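Local atomic coordinates of uncharacterized protein (Burkholderia cenocepacia, PDB entry 6ANS), a protein that is of unknown function but carries two regions of the DUF1214 family and holds a sodium ion in the crystal. Residues I51-A56 with T241-A246; V168-S173 with N180-E185; D302-Q307 with G336-I341; E314-R319 with D354-R359. All blocks are in the same frame, centred on the assembly; numbering follows the deposited sequence.

Overall arrangement
Interaction 1 belongs to the helical part of the chain and is only partly buried: an arginine and one water join the turn after helix 48-52 to helix 224-251. Interactions 2, 3 and 4 are buried and lie among the strands and their loops, yet they differ in chemistry. Interaction 2 is a parallel strand pair held mainly by backbone bonds, with an asparagine and a tryptophan adding side-chain bonds at its ends, whereas interaction 3 joins two separate sheets by apolar side chains alone. Interaction 4 packs a leucine from one loop on a tight turn. Interactions 3 and 4 touch through Q307 and S315 and fall in one DUF1214 region; interaction 2 falls in the other, its centre about 33 Å from that of interaction 3.

Interaction 1: I51-A56 with T241-A246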
loop_
_atom_site.group_PDB
_atom_site.type_symbol
_atom_site.label_atom_id
_atom_site.label_comp_id
_atom_site.label_asym_id
_atom_site.label_seq_id
_atom_site.Cartn_x
_atom_site.Cartn_y
_atom_site.Cartn_z
ATOM N N ILE A 51 18.603 3.391 -13.509
ATOM C CA ILE A 51 18.062 4.693 -13.886
ATOM C C ILE A 51 19.118 5.505 -14.619
ATOM O O ILE A 51 18.815 6.247 -15.558
ATOM C CB ILE A 51 17.565 5.421 -12.625
ATOM C CG1 ILE A 51 16.624 4.509 -11.848
ATOM C CG2 ILE A 51 16.884 6.754 -12.974
ATOM C CD1 ILE A 51 15.511 3.935 -12.699
ATOM N N LEU A 52 20.377 5.355 -14.207
ATOM C CA LEU A 52 21.488 6.126 -14.740
ATOM C C LEU A 52 22.064 5.550 -16.027
ATOM O O LEU A 52 22.904 6.213 -16.643
ATOM C CB LEU A 52 22.584 6.237 -13.681
ATOM C CG LEU A 52 22.107 6.939 -12.400
ATOM C CD1 LEU A 52 23.172 6.865 -11.306
ATOM C CD2 LEU A 52 21.751 8.394 -12.705
ATOM N N ARG A 53 21.641 4.348 -16.428
ATOM C CA ARG A 53 22.043 3.729 -17.692
ATOM C C ARG A 53 22.134 4.742 -18.820
ATOM O O ARG A 53 21.228 5.556 -19.022
ATOM C CB ARG A 53 21.049 2.643 -18.102
ATOM C CG ARG A 53 21.067 1.399 -17.282
ATOM C CD ARG A 53 19.813 0.558 -17.563
ATOM N NE ARG A 53 19.755 0.039 -18.934
ATOM C CZ ARG A 53 19.197 -1.129 -19.253
ATOM N NH1 ARG A 53 18.687 -1.885 -18.298
ATOM N NH2 ARG A 53 19.147 -1.549 -20.514
ATOM N N THR A 54 23.224 4.658 -19.578
ATOM C CA THR A 54 23.432 5.601 -20.664
ATOM C C THR A 54 22.499 5.347 -21.837
ATOM O O THR A 54 22.310 6.249 -22.658
ATOM C CB THR A 54 24.895 5.550 -21.133
ATOM O OG1 THR A 54 25.214 4.211 -21.525
ATOM C CG2 THR A 54 25.848 6.005 -20.021
ATOM N N ASP A 55 21.892 4.162 -21.932
ATOM C CA ASP A 55 20.892 3.947 -22.969
ATOM C C ASP A 55 19.495 4.428 -22.567
ATOM O O ASP A 55 18.553 4.235 -23.335
ATOM C CB ASP A 55 20.848 2.466 -23.393
ATOM C CG ASP A 55 20.368 1.517 -22.282
ATOM O OD1 ASP A 55 20.011 1.977 -21.169
ATOM O OD2 ASP A 55 20.347 0.283 -22.541
ATOM N N ALA A 56 19.322 5.027 -21.367
ATOM C CA ALA A 56 18.038 5.614 -20.973
ATOM C C ALA A 56 18.053 7.130 -21.147
ATOM O O ALA A 56 19.098 7.761 -20.979
ATOM C CB ALA A 56 17.722 5.298 -19.507
ATOM N N THR A 241 13.532 -6.098 -11.923
ATOM C CA THR A 241 12.362 -5.594 -12.645
ATOM C C THR A 241 12.707 -4.324 -13.398
ATOM O O THR A 241 12.365 -4.179 -14.578
ATOM C CB THR A 241 11.204 -5.339 -11.682
ATOM O OG1 THR A 241 10.862 -6.563 -11.033
ATOM C CG2 THR A 241 9.956 -4.770 -12.412
ATOM N N SER A 242 13.390 -3.388 -12.729
ATOM C CA SER A 242 13.806 -2.168 -13.412
ATOM C C SER A 242 14.747 -2.495 -14.563
ATOM O O SER A 242 14.617 -1.932 -15.655
ATOM C CB SER A 242 14.454 -1.183 -12.427
ATOM O OG SER A 242 15.605 -1.702 -11.762
ATOM N N LYS A 243 15.693 -3.417 -14.347
ATOM C CA LYS A 243 16.583 -3.807 -15.441
ATOM C C LYS A 243 15.797 -4.422 -16.598
ATOM O O LYS A 243 16.021 -4.068 -17.762
ATOM C CB LYS A 243 17.648 -4.779 -14.938
ATOM C CG LYS A 243 18.565 -5.377 -16.013
ATOM C CD LYS A 243 19.617 -6.284 -15.345
ATOM C CE LYS A 243 20.392 -7.166 -16.330
ATOM N NZ LYS A 243 20.746 -6.486 -17.608
ATOM N N LEU A 244 14.857 -5.322 -16.284
ATOM C CA LEU A 244 14.089 -6.033 -17.312
ATOM C C LEU A 244 13.369 -5.057 -18.237
ATOM O O LEU A 244 13.522 -5.110 -19.461
ATOM C CB LEU A 244 13.063 -6.979 -16.658
ATOM C CG LEU A 244 11.980 -7.596 -17.563
ATOM C CD1 LEU A 244 12.623 -8.492 -18.643
ATOM C CD2 LEU A 244 10.911 -8.386 -16.777
ATOM N N PHE A 245 12.580 -4.147 -17.668
ATOM C CA PHE A 245 11.788 -3.283 -18.531
ATOM C C PHE A 245 12.583 -2.107 -19.079
ATOM O O PHE A 245 12.194 -1.551 -20.115
ATOM C CB PHE A 245 10.529 -2.855 -17.784
ATOM C CG PHE A 245 9.588 -4.005 -17.563
ATOM C CD1 PHE A 245 8.998 -4.639 -18.655
ATOM C CD2 PHE A 245 9.378 -4.515 -16.294
ATOM C CE1 PHE A 245 8.149 -5.737 -18.474
ATOM C CE2 PHE A 245 8.558 -5.604 -16.100
ATOM C CZ PHE A 245 7.935 -6.221 -17.200
ATOM N N ALA A 246 13.711 -1.760 -18.461
ATOM C CA ALA A 246 14.623 -0.821 -19.109
ATOM C C ALA A 246 15.293 -1.452 -20.329
ATOM O O ALA A 246 15.523 -0.770 -21.335
ATOM C CB ALA A 246 15.684 -0.337 -18.122
HETATM O O HOH W 1 17.134 1.471 -20.945
#
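The guanidinium group of R53 lies against the flank of the helix carrying K243 and A246. The methyl of A246 sits over one of its faces, toward the rim, with CB 3.4 Å from R53 NH1. K243 adds its backbone O near the guanidinium plane, 3.5 Å from R53 NH1, and the start of its side chain, CG, 4.2 Å from the same nitrogen. A bend at chi3 (65°) turns the arginine so that NE and NH2 face back to its own loop and grip D55 side-on, one nitrogen to each carboxylate oxygen. R53 NH2 to D55 OD2 is 3.0 Å, in the guanidinium plane and almost straight, while R53 NE to D55 OD1 is slightly tilted. Both oxygens use their syn lone pairs, and this two-point grip limits rotation of the flat group over A246. NH2 also forms a salt bridge with D247, and NH1 is hydrogen-bonded to Q50 OE1. The aspartate is also tied to the helix through a water, which donates to D55 OD1 (2.9 Å) and to A246 O (2.8 Å). R53 is where the backbone leaves helix 48-52, and the bond from A56 N to R53 O (3.1 Å) closes a type I beta turn. The contact thus joins a helix end and its following beta turn to the side of the long helix 224-251, with helix 60-83 touching both I51 and S242.

Interaction 2: V168-S173 with N180-E185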
loop_
_atom_site.group_PDB
_atom_site.type_symbol
_atom_site.label_atom_id
_atom_site.label_comp_id
_atom_site.label_asym_id
_atom_site.label_seq_id
_atom_site.Cartn_x
_atom_site.Cartn_y
_atom_site.Cartn_z
ATOM N N VAL A 168 -18.654 -17.152 -6.704
ATOM C CA VAL A 168 -17.516 -17.661 -7.444
ATOM C C VAL A 168 -16.819 -18.667 -6.551
ATOM O O VAL A 168 -16.574 -18.392 -5.369
ATOM C CB VAL A 168 -16.550 -16.526 -7.827
ATOM C CG1 VAL A 168 -15.255 -17.084 -8.337
ATOM C CG2 VAL A 168 -17.176 -15.622 -8.856
ATOM N N GLU A 169 -16.493 -19.823 -7.126
ATOM C CA GLU A 169 -15.769 -20.897 -6.456
ATOM C C GLU A 169 -14.700 -21.397 -7.418
ATOM O O GLU A 169 -15.021 -22.019 -8.437
ATOM C CB GLU A 169 -16.744 -22.010 -6.069
ATOM C CG GLU A 169 -16.115 -23.300 -5.593
ATOM C CD GLU A 169 -15.653 -23.250 -4.168
ATOM O OE1 GLU A 169 -15.639 -22.152 -3.594
ATOM O OE2 GLU A 169 -15.300 -24.315 -3.622
ATOM N N ILE A 170 -13.434 -21.169 -7.080
ATOM C CA ILE A 170 -12.312 -21.518 -7.944
ATOM C C ILE A 170 -11.270 -22.255 -7.118
ATOM O O ILE A 170 -10.908 -21.798 -6.029
ATOM C CB ILE A 170 -11.714 -20.262 -8.602
ATOM C CG1 ILE A 170 -12.741 -19.640 -9.547
ATOM C CG2 ILE A 170 -10.417 -20.566 -9.319
ATOM C CD1 ILE A 170 -12.443 -18.240 -9.906
ATOM N N VAL A 171 -10.781 -23.390 -7.626
ATOM C CA VAL A 171 -9.784 -24.184 -6.923
ATOM C C VAL A 171 -8.471 -24.139 -7.695
ATOM O O VAL A 171 -8.437 -24.376 -8.911
ATOM C CB VAL A 171 -10.245 -25.632 -6.701
ATOM C CG1 VAL A 171 -9.175 -26.396 -5.936
ATOM C CG2 VAL A 171 -11.545 -25.651 -5.931
ATOM N N LEU A 172 -7.402 -23.817 -6.985
ATOM C CA LEU A 172 -6.046 -23.842 -7.498
ATOM C C LEU A 172 -5.413 -25.132 -6.995
ATOM O O LEU A 172 -5.395 -25.383 -5.785
ATOM C CB LEU A 172 -5.269 -22.620 -7.002
ATOM C CG LEU A 172 -5.362 -21.267 -7.707
ATOM C CD1 LEU A 172 -6.770 -20.888 -8.063
ATOM C CD2 LEU A 172 -4.713 -20.169 -6.809
ATOM N N SER A 173 -4.903 -25.949 -7.907
ATOM C CA SER A 173 -4.301 -27.197 -7.464
ATOM C C SER A 173 -3.425 -27.767 -8.567
ATOM O O SER A 173 -3.717 -27.609 -9.756
ATOM C CB SER A 173 -5.372 -28.220 -7.066
ATOM O OG SER A 173 -4.769 -29.366 -6.498
ATOM N N ASN A 180 -14.366 -25.271 -11.433
ATOM C CA ASN A 180 -13.466 -24.209 -11.870
ATOM C C ASN A 180 -12.076 -24.503 -11.301
ATOM O O ASN A 180 -11.698 -24.020 -10.238
ATOM C CB ASN A 180 -13.992 -22.847 -11.429
ATOM C CG ASN A 180 -15.360 -22.525 -12.015
ATOM O OD1 ASN A 180 -15.598 -22.739 -13.199
ATOM N ND2 ASN A 180 -16.267 -22.010 -11.183
ATOM N N TRP A 181 -11.299 -25.303 -12.017
ATOM C CA TRP A 181 -9.955 -25.678 -11.588
ATOM C C TRP A 181 -8.945 -24.874 -12.387
ATOM O O TRP A 181 -9.014 -24.842 -13.618
ATOM C CB TRP A 181 -9.719 -27.179 -11.784
ATOM C CG TRP A 181 -8.293 -27.632 -11.666
ATOM C CD1 TRP A 181 -7.432 -27.411 -10.631
ATOM C CD2 TRP A 181 -7.546 -28.369 -12.654
ATOM N NE1 TRP A 181 -6.206 -27.991 -10.902
ATOM C CE2 TRP A 181 -6.247 -28.568 -12.140
ATOM C CE3 TRP A 181 -7.861 -28.892 -13.915
ATOM C CZ2 TRP A 181 -5.259 -29.257 -12.846
ATOM C CZ3 TRP A 181 -6.881 -29.572 -14.615
ATOM C CH2 TRP A 181 -5.595 -29.750 -14.077
ATOM N N VAL A 182 -8.020 -24.220 -11.686
ATOM C CA VAL A 182 -6.882 -23.540 -12.301
ATOM C C VAL A 182 -5.647 -24.365 -11.978
ATOM O O VAL A 182 -5.331 -24.597 -10.804
ATOM C CB VAL A 182 -6.708 -22.097 -11.794
ATOM C CG1 VAL A 182 -5.597 -21.403 -12.588
ATOM C CG2 VAL A 182 -8.000 -21.321 -11.863
ATOM N N ARG A 183 -4.933 -24.777 -13.017
ATOM C CA ARG A 183 -3.780 -25.651 -12.852
ATOM C C ARG A 183 -2.609 -24.945 -12.161
ATOM O O ARG A 183 -2.347 -23.764 -12.390
ATOM C CB ARG A 183 -3.359 -26.168 -14.234
ATOM C CG ARG A 183 -2.016 -26.801 -14.304
ATOM C CD ARG A 183 -1.719 -27.215 -15.754
ATOM N NE ARG A 183 -0.596 -28.129 -15.811
ATOM C CZ ARG A 183 0.670 -27.747 -15.911
ATOM N NH1 ARG A 183 0.978 -26.458 -15.982
ATOM N NH2 ARG A 183 1.623 -28.656 -15.960
HETATM N N MSE A 184 -1.902 -25.686 -11.312
HETATM C CA MSE A 184 -0.598 -25.272 -10.805
HETATM C C MSE A 184 0.412 -26.387 -11.024
HETATM O O MSE A 184 0.033 -27.528 -11.179
HETATM C CB MSE A 184 -0.648 -24.939 -9.309
HETATM C CG MSE A 184 -1.563 -23.783 -8.954
HETATM SE SE MSE A 184 -1.258 -23.147 -7.130
HETATM C CE MSE A 184 -1.878 -24.687 -6.134
ATOM N N GLU A 185 1.690 -26.044 -11.019
ATOM C CA GLU A 185 2.794 -26.977 -10.891
ATOM C C GLU A 185 3.410 -26.833 -9.502
ATOM O O GLU A 185 3.142 -25.857 -8.791
ATOM C CB GLU A 185 3.865 -26.702 -11.959
ATOM C CG GLU A 185 3.354 -26.785 -13.381
ATOM C CD GLU A 185 4.348 -26.244 -14.393
ATOM O OE1 GLU A 185 5.495 -25.955 -14.008
ATOM O OE2 GLU A 185 3.969 -26.111 -15.577
HETATM O O HOH W 2 -15.520 -24.909 -8.758
#
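I170 and V182 meet through their CG2 methyls, I170 CG2 lying 3.6 Å from V182 CG2, and the hollow beside them is filled from the next position by L172. The L172 side chain runs alongside that of V182, pointing the same way, and places CD1 3.9 Å from V182 CB. Farther along, the selenomethionine M184 closes the row: its bend at chi3 (-67°) brings SE against L172 CB and CE over the L172 carbonyl. At the other end N180 supplies the bump, its CB packing on I170 CG1 while its amide reaches back to E169, with N180 ND2 3.0 Å from E169 O; E161 O takes a second bond from this nitrogen. Backbone bonds between the segments, such as V182 N to V171 O at 2.8 Å, make V171-W181 and L172-V182 parallel bridges, and strand 181-183 is an outermost strand of a mixed sheet whose next members are 167-173 and 122-125. On the apolar face I170 packs on F136, V182 on T138 and L155, and M184 on T138, while L172 and M184 both touch Y122. On the reverse face W181 lies beside V171, its indole edge turned to the end of the neighbouring strand. W181 NE1 is 2.8 Å from S173 O, which also accepts from M184 N at 3.1 Å; the two donors approach from opposite faces of that carbonyl.

Interaction 3: D302-Q307 with G336-I341; sequences DFWNVQ and GGVTVI
W304 and V338 meet at the outer end of the indole, where the six-membered ring approaches one branch of the valine: W304 CH2 is 3.9 Å from V338 CG1, and W304 CZ2 is 4.1 Å from the same methyl. The two side chains lie at an oblique angle. Two residues farther along each strand, V306 and V340 touch methyl to methyl, with V306 CG1 4.2 Å from V340 CG1. No hydrogen bond crosses between the segments, and the backbones stay well apart, V306 CA and V340 CA being 8.7 Å from each other. The spacing is that of facing sheets, not of neighbouring strands, and it is bridged by side chains alone. The first torsion of the tryptophan, with CG between the backbone N and the carbonyl carbon (chi1 75°), directs the long indole at V338. Around it W365 stacks on the indole and W367 meets it at an inclined angle, so the group has aromatic neighbours as well as V338. N305 and Q307, one after each touching residue, are bonded elsewhere: N305 OD1 and Q307 OE1 both accept from R366 NH1. At the start of the segment D302 and F303 both stand opposite V368, a classic beta bulge in this pairing. Strand 303-309 runs between 360-368 and 324-326 in one antiparallel sheet, while strand 338-343 lies between 351-354 and 289-295 in a mixed sheet; L353 joins V306 and V340 in the buried layer where these two sheets face each other.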
loop_
_atom_site.group_PDB
_atom_site.type_symbol
_atom_site.label_atom_id
_atom_site.label_comp_id
_atom_site.label_asym_id
_atom_site.label_seq_id
_atom_site.Cartn_x
_atom_site.Cartn_y
_atom_site.Cartn_z
ATOM N N ASP A 302 -13.113 -8.634 -27.182
ATOM C CA ASP A 302 -13.762 -8.397 -25.900
ATOM C C ASP A 302 -13.333 -7.070 -25.291
ATOM O O ASP A 302 -14.103 -6.457 -24.546
ATOM C CB ASP A 302 -13.470 -9.563 -24.949
ATOM C CG ASP A 302 -13.927 -10.904 -25.524
ATOM O OD1 ASP A 302 -15.051 -10.959 -26.062
ATOM O OD2 ASP A 302 -13.182 -11.896 -25.442
ATOM N N PHE A 303 -12.132 -6.601 -25.618
ATOM C CA PHE A 303 -11.616 -5.364 -25.055
ATOM C C PHE A 303 -10.393 -4.964 -25.863
ATOM O O PHE A 303 -9.723 -5.813 -26.455
ATOM C CB PHE A 303 -11.267 -5.531 -23.569
ATOM C CG PHE A 303 -10.743 -4.287 -22.916
ATOM C CD1 PHE A 303 -11.611 -3.362 -22.367
ATOM C CD2 PHE A 303 -9.376 -4.055 -22.817
ATOM C CE1 PHE A 303 -11.132 -2.211 -21.746
ATOM C CE2 PHE A 303 -8.888 -2.905 -22.204
ATOM C CZ PHE A 303 -9.768 -1.984 -21.664
ATOM N N TRP A 304 -10.146 -3.660 -25.924
ATOM C CA TRP A 304 -8.897 -3.151 -26.462
ATOM C C TRP A 304 -8.617 -1.816 -25.795
ATOM O O TRP A 304 -9.541 -1.135 -25.347
ATOM C CB TRP A 304 -8.948 -3.019 -27.994
ATOM C CG TRP A 304 -9.754 -1.857 -28.543
ATOM C CD1 TRP A 304 -11.044 -1.896 -28.999
ATOM C CD2 TRP A 304 -9.297 -0.516 -28.763
ATOM N NE1 TRP A 304 -11.426 -0.656 -29.453
ATOM C CE2 TRP A 304 -10.370 0.208 -29.322
ATOM C CE3 TRP A 304 -8.087 0.148 -28.530
ATOM C CZ2 TRP A 304 -10.273 1.559 -29.645
ATOM C CZ3 TRP A 304 -7.995 1.496 -28.848
ATOM C CH2 TRP A 304 -9.078 2.181 -29.406
ATOM N N ASN A 305 -7.343 -1.455 -25.709
ATOM C CA ASN A 305 -7.011 -0.118 -25.246
ATOM C C ASN A 305 -5.621 0.236 -25.742
ATOM O O ASN A 305 -4.922 -0.582 -26.347
ATOM C CB ASN A 305 -7.140 0.015 -23.715
ATOM C CG ASN A 305 -6.046 -0.736 -22.919
ATOM O OD1 ASN A 305 -5.227 -1.501 -23.456
ATOM N ND2 ASN A 305 -6.084 -0.552 -21.604
ATOM N N VAL A 306 -5.243 1.485 -25.495
ATOM C CA VAL A 306 -3.897 1.972 -25.746
ATOM C C VAL A 306 -3.563 2.962 -24.636
ATOM O O VAL A 306 -4.413 3.759 -24.225
ATOM C CB VAL A 306 -3.772 2.606 -27.146
ATOM C CG1 VAL A 306 -4.777 3.747 -27.319
ATOM C CG2 VAL A 306 -2.336 3.071 -27.395
ATOM N N GLN A 307 -2.339 2.889 -24.120
ATOM C CA GLN A 307 -1.957 3.701 -22.980
ATOM C C GLN A 307 -0.615 4.365 -23.236
ATOM O O GLN A 307 0.243 3.813 -23.931
ATOM C CB GLN A 307 -1.862 2.860 -21.708
ATOM C CG GLN A 307 -0.757 1.791 -21.771
ATOM C CD GLN A 307 -0.714 0.935 -20.520
ATOM O OE1 GLN A 307 -1.514 0.016 -20.371
ATOM N NE2 GLN A 307 0.224 1.233 -19.613
ATOM N N GLY A 336 -15.488 3.471 -39.794
ATOM C CA GLY A 336 -15.267 2.374 -38.871
ATOM C C GLY A 336 -13.871 2.275 -38.279
ATOM O O GLY A 336 -13.676 1.525 -37.309
ATOM N N GLY A 337 -12.896 3.001 -38.811
ATOM C CA GLY A 337 -11.571 3.007 -38.218
ATOM C C GLY A 337 -11.548 3.789 -36.915
ATOM O O GLY A 337 -12.544 4.352 -36.456
ATOM N N VAL A 338 -10.379 3.786 -36.282
ATOM C CA VAL A 338 -10.158 4.534 -35.055
ATOM C C VAL A 338 -8.830 5.266 -35.166
ATOM O O VAL A 338 -7.815 4.684 -35.581
ATOM C CB VAL A 338 -10.188 3.631 -33.808
ATOM C CG1 VAL A 338 -9.703 4.395 -32.606
ATOM C CG2 VAL A 338 -11.618 3.147 -33.545
ATOM N N THR A 339 -8.847 6.545 -34.802
ATOM C CA THR A 339 -7.663 7.377 -34.724
ATOM C C THR A 339 -7.473 7.797 -33.273
ATOM O O THR A 339 -8.448 8.108 -32.574
ATOM C CB THR A 339 -7.787 8.602 -35.636
ATOM O OG1 THR A 339 -7.989 8.171 -36.990
ATOM C CG2 THR A 339 -6.522 9.426 -35.591
ATOM N N VAL A 340 -6.220 7.751 -32.818
ATOM C CA VAL A 340 -5.811 8.187 -31.486
ATOM C C VAL A 340 -4.600 9.102 -31.642
ATOM O O VAL A 340 -3.620 8.731 -32.301
ATOM C CB VAL A 340 -5.458 6.996 -30.570
ATOM C CG1 VAL A 340 -5.021 7.496 -29.210
ATOM C CG2 VAL A 340 -6.634 6.033 -30.438
ATOM N N ILE A 341 -4.642 10.267 -30.998
ATOM C CA ILE A 341 -3.609 11.288 -31.151
ATOM C C ILE A 341 -2.871 11.460 -29.831
ATOM O O ILE A 341 -3.493 11.735 -28.799
ATOM C CB ILE A 341 -4.209 12.630 -31.596
ATOM C CG1 ILE A 341 -5.098 12.454 -32.832
ATOM C CG2 ILE A 341 -3.103 13.654 -31.800
ATOM C CD1 ILE A 341 -4.354 12.403 -34.135
#

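Interaction 4: E314-R319 with D354-R359; sequences ESLDYR and DTAGHR
One face of the H358 imidazole carries the methyl CD2 of L316, a CH-pi contact in which L316 CD2 stands 3.7 Å from the ring centroid and 19° off its normal. The closest ring atom is H358 CE1, 3.5 Å from L316 CD2. Polar atoms hold the ring at its edge: H358 ND1 donates to A356 O (2.9 Å), which lies somewhat out of the ring plane, and NE2 is hydrogen-bonded to E65 from helix 60-83. Ring rotation is thereby fixed from two sides, presenting its face to the leucine. The other branch of L316 lies against the start of the turn, with CD1 3.6 Å from D354 O and 4.0 Å from A356 CB. Within its own loop, just after L316, R319 grips D317 side-on through NE and NH2, and D317 OD1 also takes the R319 backbone N in an Asx turn. A second Asx turn forms at D354, whose OD1 accepts from A356 N at 2.7 Å. It leads into a type I' beta turn from T355 to H358, closed by H358 N to T355 O, in which A356 and G357 have positive phi. Here the type I' turn joins strand 351-354 of one sheet to strand 360-368 of another, and is not a hairpin within one sheet; L316 packs against it.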
loop_
_atom_site.group_PDB
_atom_site.type_symbol
_atom_site.label_atom_id
_atom_site.label_comp_id
_atom_site.label_asym_id
_atom_site.label_seq_id
_atom_site.Cartn_x
_atom_site.Cartn_y
_atom_site.Cartn_z
ATOM N N GLU A 314 5.901 2.785 -16.719
ATOM C CA GLU A 314 4.769 3.103 -15.869
ATOM C C GLU A 314 3.785 3.891 -16.708
ATOM O O GLU A 314 4.183 4.854 -17.372
ATOM C CB GLU A 314 5.171 3.965 -14.681
ATOM C CG GLU A 314 6.248 3.449 -13.771
ATOM C CD GLU A 314 6.531 4.495 -12.702
ATOM O OE1 GLU A 314 7.046 5.570 -13.058
ATOM O OE2 GLU A 314 6.174 4.269 -11.532
ATOM N N SER A 315 2.508 3.518 -16.655
ATOM C CA SER A 315 1.498 4.399 -17.226
ATOM C C SER A 315 1.647 5.790 -16.627
ATOM O O SER A 315 2.053 5.951 -15.471
ATOM C CB SER A 315 0.084 3.863 -16.969
ATOM O OG SER A 315 -0.182 3.737 -15.582
ATOM N N LEU A 316 1.333 6.806 -17.428
ATOM C CA LEU A 316 1.262 8.165 -16.905
ATOM C C LEU A 316 0.121 8.263 -15.893
ATOM O O LEU A 316 -0.599 7.284 -15.675
ATOM C CB LEU A 316 1.120 9.169 -18.048
ATOM C CG LEU A 316 2.313 9.181 -19.029
ATOM C CD1 LEU A 316 2.135 10.274 -20.085
ATOM C CD2 LEU A 316 3.643 9.342 -18.298
ATOM N N ASP A 317 -0.048 9.411 -15.234
ATOM C CA ASP A 317 -0.911 9.427 -14.053
ATOM C C ASP A 317 -2.364 9.605 -14.478
ATOM O O ASP A 317 -2.884 10.723 -14.557
ATOM C CB ASP A 317 -0.475 10.505 -13.072
ATOM C CG ASP A 317 -1.293 10.472 -11.769
ATOM O OD1 ASP A 317 -2.191 9.608 -11.642
ATOM O OD2 ASP A 317 -1.028 11.299 -10.872
ATOM N N TYR A 318 -3.054 8.479 -14.686
ATOM C CA TYR A 318 -4.426 8.541 -15.177
ATOM C C TYR A 318 -5.427 9.075 -14.153
ATOM O O TYR A 318 -6.605 9.239 -14.506
ATOM C CB TYR A 318 -4.874 7.171 -15.668
ATOM C CG TYR A 318 -4.615 6.037 -14.696
ATOM C CD1 TYR A 318 -5.544 5.710 -13.710
ATOM C CD2 TYR A 318 -3.426 5.305 -14.758
ATOM C CE1 TYR A 318 -5.306 4.669 -12.815
ATOM C CE2 TYR A 318 -3.170 4.275 -13.866
ATOM C CZ TYR A 318 -4.106 3.952 -12.903
ATOM O OH TYR A 318 -3.856 2.915 -12.028
ATOM N N ARG A 319 -5.015 9.320 -12.902
ATOM C CA ARG A 319 -5.890 10.051 -11.986
ATOM C C ARG A 319 -6.079 11.485 -12.448
ATOM O O ARG A 319 -7.113 12.097 -12.168
ATOM C CB ARG A 319 -5.325 10.057 -10.562
ATOM C CG ARG A 319 -5.247 8.701 -9.883
ATOM C CD ARG A 319 -4.395 8.775 -8.602
ATOM N NE ARG A 319 -3.068 9.360 -8.822
ATOM C CZ ARG A 319 -2.180 9.614 -7.851
ATOM N NH1 ARG A 319 -2.465 9.329 -6.583
ATOM N NH2 ARG A 319 -1.007 10.175 -8.139
ATOM N N ASP A 354 -2.591 12.329 -23.577
ATOM C CA ASP A 354 -1.897 13.529 -23.113
ATOM C C ASP A 354 -0.443 13.193 -22.776
ATOM O O ASP A 354 -0.188 12.302 -21.959
ATOM C CB ASP A 354 -2.616 14.081 -21.879
ATOM C CG ASP A 354 -2.038 15.400 -21.378
ATOM O OD1 ASP A 354 -0.934 15.808 -21.809
ATOM O OD2 ASP A 354 -2.699 16.028 -20.522
ATOM N N THR A 355 0.513 13.905 -23.392
ATOM C CA THR A 355 1.919 13.623 -23.099
ATOM C C THR A 355 2.330 14.076 -21.699
ATOM O O THR A 355 3.375 13.635 -21.203
ATOM C CB THR A 355 2.853 14.257 -24.142
ATOM O OG1 THR A 355 2.587 15.662 -24.263
ATOM C CG2 THR A 355 2.694 13.557 -25.506
ATOM N N ALA A 356 1.538 14.934 -21.054
ATOM C CA ALA A 356 1.665 15.184 -19.615
ATOM C C ALA A 356 3.085 15.605 -19.230
ATOM O O ALA A 356 3.669 15.111 -18.262
ATOM C CB ALA A 356 1.225 13.948 -18.817
ATOM N N GLY A 357 3.651 16.517 -20.018
ATOM C CA GLY A 357 4.952 17.073 -19.724
ATOM C C GLY A 357 6.134 16.238 -20.162
ATOM O O GLY A 357 7.271 16.675 -19.975
ATOM N N HIS A 358 5.915 15.056 -20.733
ATOM C CA HIS A 358 7.006 14.161 -21.106
ATOM C C HIS A 358 7.432 14.398 -22.549
ATOM O O HIS A 358 6.583 14.489 -23.442
ATOM C CB HIS A 358 6.600 12.698 -20.944
ATOM C CG HIS A 358 6.417 12.285 -19.524
ATOM N ND1 HIS A 358 5.412 12.787 -18.731
ATOM C CD2 HIS A 358 7.124 11.431 -18.748
ATOM C CE1 HIS A 358 5.503 12.257 -17.524
ATOM N NE2 HIS A 358 6.532 11.430 -17.508
ATOM N N ARG A 359 8.745 14.494 -22.772
ATOM C CA ARG A 359 9.251 14.551 -24.135
ATOM C C ARG A 359 9.361 13.163 -24.747
ATOM O O ARG A 359 9.287 13.034 -25.975
ATOM C CB ARG A 359 10.609 15.263 -24.182
#